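Long-range contact in cytosol aminopeptidase (Coxiella burnetii, PDB 3IJ3), which probably acts as a manganese-dependent metalloaminopeptidase of the M17 family, removing residues from the amino end of peptides: residues 166-177 / 460-471. Residues are numbered along the deposited sequence; the frame is centred on the assembly and turned at random. Where two conformers were deposited one is given.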
loop_
_atom_site.group_PDB
_atom_site.type_symbol
_atom_site.label_atom_id
_atom_site.label_comp_id
_atom_site.label_asym_id
_atom_site.label_seq_id
_atom_site.Cartn_x
_atom_site.Cartn_y
_atom_site.Cartn_z
ATOM N N TRP A 166 -42.558 17.555 -3.744
ATOM C CA TRP A 166 -41.338 16.854 -4.122
ATOM C C TRP A 166 -40.085 17.719 -4.052
ATOM O O TRP A 166 -39.060 17.258 -3.569
ATOM C CB TRP A 166 -41.431 16.194 -5.517
ATOM C CG TRP A 166 -42.040 14.842 -5.475
ATOM C CD1 TRP A 166 -43.214 14.449 -6.033
ATOM C CD2 TRP A 166 -41.505 13.691 -4.806
ATOM N NE1 TRP A 166 -43.446 13.121 -5.763
ATOM C CE2 TRP A 166 -42.406 12.635 -5.013
ATOM C CE3 TRP A 166 -40.350 13.458 -4.061
ATOM C CZ2 TRP A 166 -42.188 11.362 -4.491
ATOM C CZ3 TRP A 166 -40.133 12.198 -3.535
ATOM C CH2 TRP A 166 -41.046 11.163 -3.760
ATOM N N LEU A 167 -40.167 18.951 -4.546
ATOM C CA LEU A 167 -39.012 19.829 -4.576
ATOM C C LEU A 167 -38.525 20.136 -3.172
ATOM O O LEU A 167 -37.328 20.017 -2.882
ATOM C CB LEU A 167 -39.340 21.132 -5.298
ATOM C CG LEU A 167 -38.171 22.131 -5.357
ATOM C CD1 LEU A 167 -37.624 22.222 -6.729
ATOM C CD2 LEU A 167 -38.662 23.511 -4.948
ATOM N N THR A 168 -39.455 20.508 -2.284
ATOM C CA THR A 168 -39.093 20.836 -0.920
ATOM C C THR A 168 -38.530 19.628 -0.179
ATOM O O THR A 168 -37.598 19.755 0.608
ATOM C CB THR A 168 -40.246 21.477 -0.137
ATOM O OG1 THR A 168 -41.359 20.570 -0.037
ATOM C CG2 THR A 168 -40.662 22.822 -0.811
ATOM N N THR A 169 -39.059 18.446 -0.473
ATOM C CA THR A 169 -38.581 17.220 0.178
ATOM C C THR A 169 -37.177 16.862 -0.344
ATOM O O THR A 169 -36.296 16.498 0.430
ATOM C CB THR A 169 -39.559 16.068 -0.077
ATOM O OG1 THR A 169 -40.839 16.393 0.527
ATOM C CG2 THR A 169 -39.015 14.768 0.488
ATOM N N ILE A 170 -36.968 16.961 -1.654
ATOM C CA ILE A 170 -35.637 16.659 -2.221
ATOM C C ILE A 170 -34.614 17.694 -1.741
ATOM O O ILE A 170 -33.472 17.325 -1.445
ATOM C CB ILE A 170 -35.676 16.512 -3.754
ATOM C CG1 ILE A 170 -36.531 15.282 -4.121
ATOM C CG2 ILE A 170 -34.233 16.435 -4.334
ATOM C CD1 ILE A 170 -36.939 15.205 -5.586
ATOM N N TYR A 171 -35.007 18.962 -1.688
ATOM C CA TYR A 171 -34.135 20.009 -1.149
ATOM C C TYR A 171 -33.728 19.709 0.301
ATOM O O TYR A 171 -32.565 19.941 0.704
ATOM C CB TYR A 171 -34.796 21.367 -1.240
ATOM C CG TYR A 171 -34.603 22.105 -2.570
ATOM C CD1 TYR A 171 -34.560 21.434 -3.791
ATOM C CD2 TYR A 171 -34.549 23.485 -2.586
ATOM C CE1 TYR A 171 -34.423 22.150 -5.013
ATOM C CE2 TYR A 171 -34.418 24.189 -3.771
ATOM C CZ TYR A 171 -34.344 23.522 -4.978
ATOM O OH TYR A 171 -34.228 24.293 -6.142
ATOM N N LEU A 172 -34.680 19.223 1.098
ATOM C CA LEU A 172 -34.400 18.866 2.482
ATOM C C LEU A 172 -33.335 17.760 2.533
ATOM O O LEU A 172 -32.378 17.838 3.303
ATOM C CB LEU A 172 -35.665 18.415 3.207
ATOM C CG LEU A 172 -35.493 17.866 4.615
ATOM C CD1 LEU A 172 -34.908 18.957 5.539
ATOM C CD2 LEU A 172 -36.876 17.379 5.142
ATOM N N ILE A 173 -33.530 16.706 1.730
ATOM C CA ILE A 173 -32.579 15.585 1.673
ATOM C C ILE A 173 -31.194 16.078 1.274
ATOM O O ILE A 173 -30.189 15.739 1.921
ATOM C CB ILE A 173 -33.083 14.485 0.708
ATOM C CG1 ILE A 173 -34.326 13.822 1.292
ATOM C CG2 ILE A 173 -32.010 13.411 0.452
ATOM C CD1 ILE A 173 -35.057 12.888 0.346
ATOM N N ARG A 174 -31.143 16.884 0.213
ATOM C CA ARG A 174 -29.878 17.446 -0.250
ATOM C C ARG A 174 -29.228 18.284 0.827
ATOM O O ARG A 174 -28.029 18.159 1.054
ATOM C CB ARG A 174 -30.079 18.264 -1.522
ATOM C CG ARG A 174 -30.372 17.420 -2.760
ATOM C CD ARG A 174 -30.702 18.325 -3.928
ATOM N NE ARG A 174 -30.819 17.599 -5.191
ATOM C CZ ARG A 174 -30.991 18.188 -6.373
ATOM N NH1 ARG A 174 -31.134 19.504 -6.448
ATOM N NH2 ARG A 174 -31.070 17.457 -7.482
ATOM N N ASP A 175 -30.016 19.131 1.500
ATOM C CA ASP A 175 -29.496 20.006 2.562
ATOM C C ASP A 175 -28.913 19.210 3.734
ATOM O O ASP A 175 -27.809 19.515 4.203
ATOM C CB ASP A 175 -30.576 20.977 3.109
ATOM C CG ASP A 175 -30.912 22.139 2.157
ATOM O OD1 ASP A 175 -30.180 22.406 1.185
ATOM O OD2 ASP A 175 -31.928 22.831 2.433
ATOM N N LEU A 176 -29.638 18.186 4.200
ATOM C CA LEU A 176 -29.164 17.394 5.325
ATOM C C LEU A 176 -27.848 16.685 4.980
ATOM O O LEU A 176 -26.915 16.672 5.769
ATOM C CB LEU A 176 -30.229 16.382 5.761
ATOM C CG LEU A 176 -31.493 17.000 6.373
ATOM C CD1 LEU A 176 -32.584 15.891 6.603
ATOM C CD2 LEU A 176 -31.180 17.742 7.680
ATOM N N ILE A 177 -27.786 16.079 3.798
ATOM C CA ILE A 177 -26.565 15.379 3.363
ATOM C C ILE A 177 -25.404 16.363 3.184
ATOM O O ILE A 177 -24.287 16.107 3.645
ATOM C CB ILE A 177 -26.814 14.565 2.081
ATOM C CG1 ILE A 177 -27.764 13.409 2.386
ATOM C CG2 ILE A 177 -25.467 14.003 1.484
ATOM C CD1 ILE A 177 -28.339 12.739 1.152
ATOM N N GLY A 460 -29.660 19.039 -13.595
ATOM C CA GLY A 460 -30.615 18.845 -12.537
ATOM C C GLY A 460 -30.033 18.213 -11.291
ATOM O O GLY A 460 -30.741 18.096 -10.288
ATOM N N ARG A 461 -28.742 17.881 -11.336
ATOM C CA ARG A 461 -28.050 17.107 -10.272
ATOM C C ARG A 461 -26.683 17.700 -9.892
ATOM O O ARG A 461 -25.645 17.278 -10.391
ATOM C CB ARG A 461 -27.919 15.668 -10.783
ATOM C CG ARG A 461 -29.286 14.947 -10.831
ATOM C CD ARG A 461 -29.305 13.820 -11.827
ATOM N NE ARG A 461 -29.263 14.365 -13.194
ATOM C CZ ARG A 461 -29.090 13.642 -14.304
ATOM N NH1 ARG A 461 -28.911 12.326 -14.219
ATOM N NH2 ARG A 461 -29.076 14.241 -15.499
ATOM N N PRO A 462 -26.696 18.716 -9.032
ATOM C CA PRO A 462 -25.466 19.386 -8.612
ATOM C C PRO A 462 -24.608 18.484 -7.752
ATOM O O PRO A 462 -25.137 17.624 -7.063
ATOM C CB PRO A 462 -25.969 20.581 -7.798
ATOM C CG PRO A 462 -27.455 20.654 -8.016
ATOM C CD PRO A 462 -27.908 19.340 -8.461
ATOM N N ILE A 463 -23.301 18.688 -7.796
ATOM C CA ILE A 463 -22.374 17.900 -6.976
ATOM C C ILE A 463 -22.757 18.027 -5.516
ATOM O O ILE A 463 -22.971 19.132 -5.018
ATOM C CB ILE A 463 -20.910 18.360 -7.161
ATOM C CG1 ILE A 463 -20.360 17.941 -8.532
ATOM C CG2 ILE A 463 -20.021 17.715 -6.113
ATOM C CD1 ILE A 463 -19.023 18.661 -8.891
ATOM N N GLY A 464 -22.804 16.908 -4.827
ATOM C CA GLY A 464 -23.174 16.857 -3.405
ATOM C C GLY A 464 -24.307 15.886 -3.159
ATOM O O GLY A 464 -24.555 14.976 -3.959
ATOM N N GLY A 465 -25.007 16.064 -2.040
ATOM C CA GLY A 465 -26.073 15.141 -1.640
ATOM C C GLY A 465 -27.174 15.023 -2.663
ATOM O O GLY A 465 -27.474 15.980 -3.406
ATOM N N GLU A 466 -27.777 13.856 -2.714
ATOM C CA GLU A 466 -28.836 13.630 -3.655
ATOM C C GLU A 466 -29.824 12.602 -3.175
ATOM O O GLU A 466 -29.478 11.686 -2.408
ATOM C CB GLU A 466 -28.239 13.191 -5.002
ATOM C CG GLU A 466 -29.231 13.054 -6.119
ATOM C CD GLU A 466 -29.968 14.355 -6.408
ATOM O OE1 GLU A 466 -29.612 15.007 -7.401
ATOM O OE2 GLU A 466 -30.886 14.745 -5.623
ATOM N N ALA A 467 -31.075 12.787 -3.612
ATOM C CA ALA A 467 -32.161 11.862 -3.336
ATOM C C ALA A 467 -32.303 10.862 -4.476
ATOM O O ALA A 467 -32.351 11.246 -5.661
ATOM C CB ALA A 467 -33.485 12.629 -3.176
ATOM N N MET A 468 -32.504 9.612 -4.124
ATOM C CA MET A 468 -32.702 8.578 -5.098
ATOM C C MET A 468 -33.646 7.550 -4.522
ATOM O O MET A 468 -33.933 7.551 -3.321
ATOM C CB MET A 468 -31.369 7.991 -5.522
ATOM C CG MET A 468 -30.493 7.563 -4.386
ATOM S SD MET A 468 -28.737 7.547 -4.829
ATOM C CE MET A 468 -28.534 9.302 -5.154
ATOM N N ALA A 469 -34.214 6.757 -5.414
ATOM C CA ALA A 469 -35.161 5.682 -5.074
ATOM C C ALA A 469 -36.528 6.099 -4.522
ATOM O O ALA A 469 -37.477 5.320 -4.629
ATOM C CB ALA A 469 -34.542 4.677 -4.106
ATOM N N LEU A 470 -36.630 7.303 -3.956
ATOM C CA LEU A 470 -37.871 7.751 -3.311
ATOM C C LEU A 470 -39.087 7.893 -4.147
ATOM O O LEU A 470 -40.183 7.597 -3.659
ATOM C CB LEU A 470 -37.678 9.076 -2.536
ATOM C CG LEU A 470 -36.713 9.052 -1.394
ATOM C CD1 LEU A 470 -37.039 10.279 -0.518
ATOM C CD2 LEU A 470 -36.901 7.776 -0.622
ATOM N N ARG A 471 -38.947 8.386 -5.378
ATOM C CA ARG A 471 -40.107 8.510 -6.240
ATOM C C ARG A 471 -40.678 7.130 -6.525
ATOM O O ARG A 471 -41.890 6.950 -6.490
ATOM C CB ARG A 471 -39.829 9.267 -7.544
ATOM C CG ARG A 471 -39.389 10.716 -7.322
ATOM C CD ARG A 471 -39.897 11.606 -8.426
ATOM N NE ARG A 471 -41.357 11.588 -8.416
ATOM C CZ ARG A 471 -42.106 10.835 -9.213
ATOM N NH1 ARG A 471 -41.543 10.068 -10.136
ATOM N NH2 ARG A 471 -43.418 10.881 -9.109
HETATM O O HOH W 1 -45.715 11.606 -6.733
#
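Ile173 and Leu470 meet tip to tip, with their CD1 atoms a tight 3.4 Å apart. Ala467 sits beside them and fits its CB between Ile170 and Ile173, 3.9 Å from Ile173 CD1. Ile170 CG2 also lies against this methyl. One turn further along the helix, Ile177 CG2 presses on Gly465 CA at 3.4 Å. Gly465 has no side chain here, so strand 464-465 comes close to the helix. The carbonyl O of Glu466 is buried near Ile177 CD1 and has no hydrogen-bond partner.

Trp166 closes one end of the contact. In the conformer described, Arg471 CG stands over the six-membered ring, 4.0 Å from its centroid, in a CH-pi contact. A bend at chi2 and another at chi3 (62°) carry Arg471 NE over the same indole in this conformer, with the guanidinium steeply inclined to the ring. A water in the ring plane accepts from Trp166 NE1.

Arg174 forms the polar edge at the other end. Its chain is extended from CG to NE and lies alongside Glu466. The two form a side-on salt bridge: NE donates to Glu466 OE2 at 2.9 Å, and NH2 donates to Glu466 OE1 in a more bent bond (140°). The guanidinium and carboxylate planes are about 50° apart. Arg174 NH2 also donates to Gly460 O at 2.9 Å, in the carbonyl plane. Pro462 CD lies over one guanidinium face. Ala467 N donates to the anti lone pair of Glu466 OE2, Asn454 binds Glu466 OE1, and Leu135 O takes Arg174 NH1. The carboxylate is thus fixed from several sides, which probably keeps it ionised. The arrangement packs helix 157-178 against the short strand 464-465, which pairs antiparallel with strand 445-454, and the start of helix 470-481, within the alpha/beta catalytic domain of an M17 aminopeptidase.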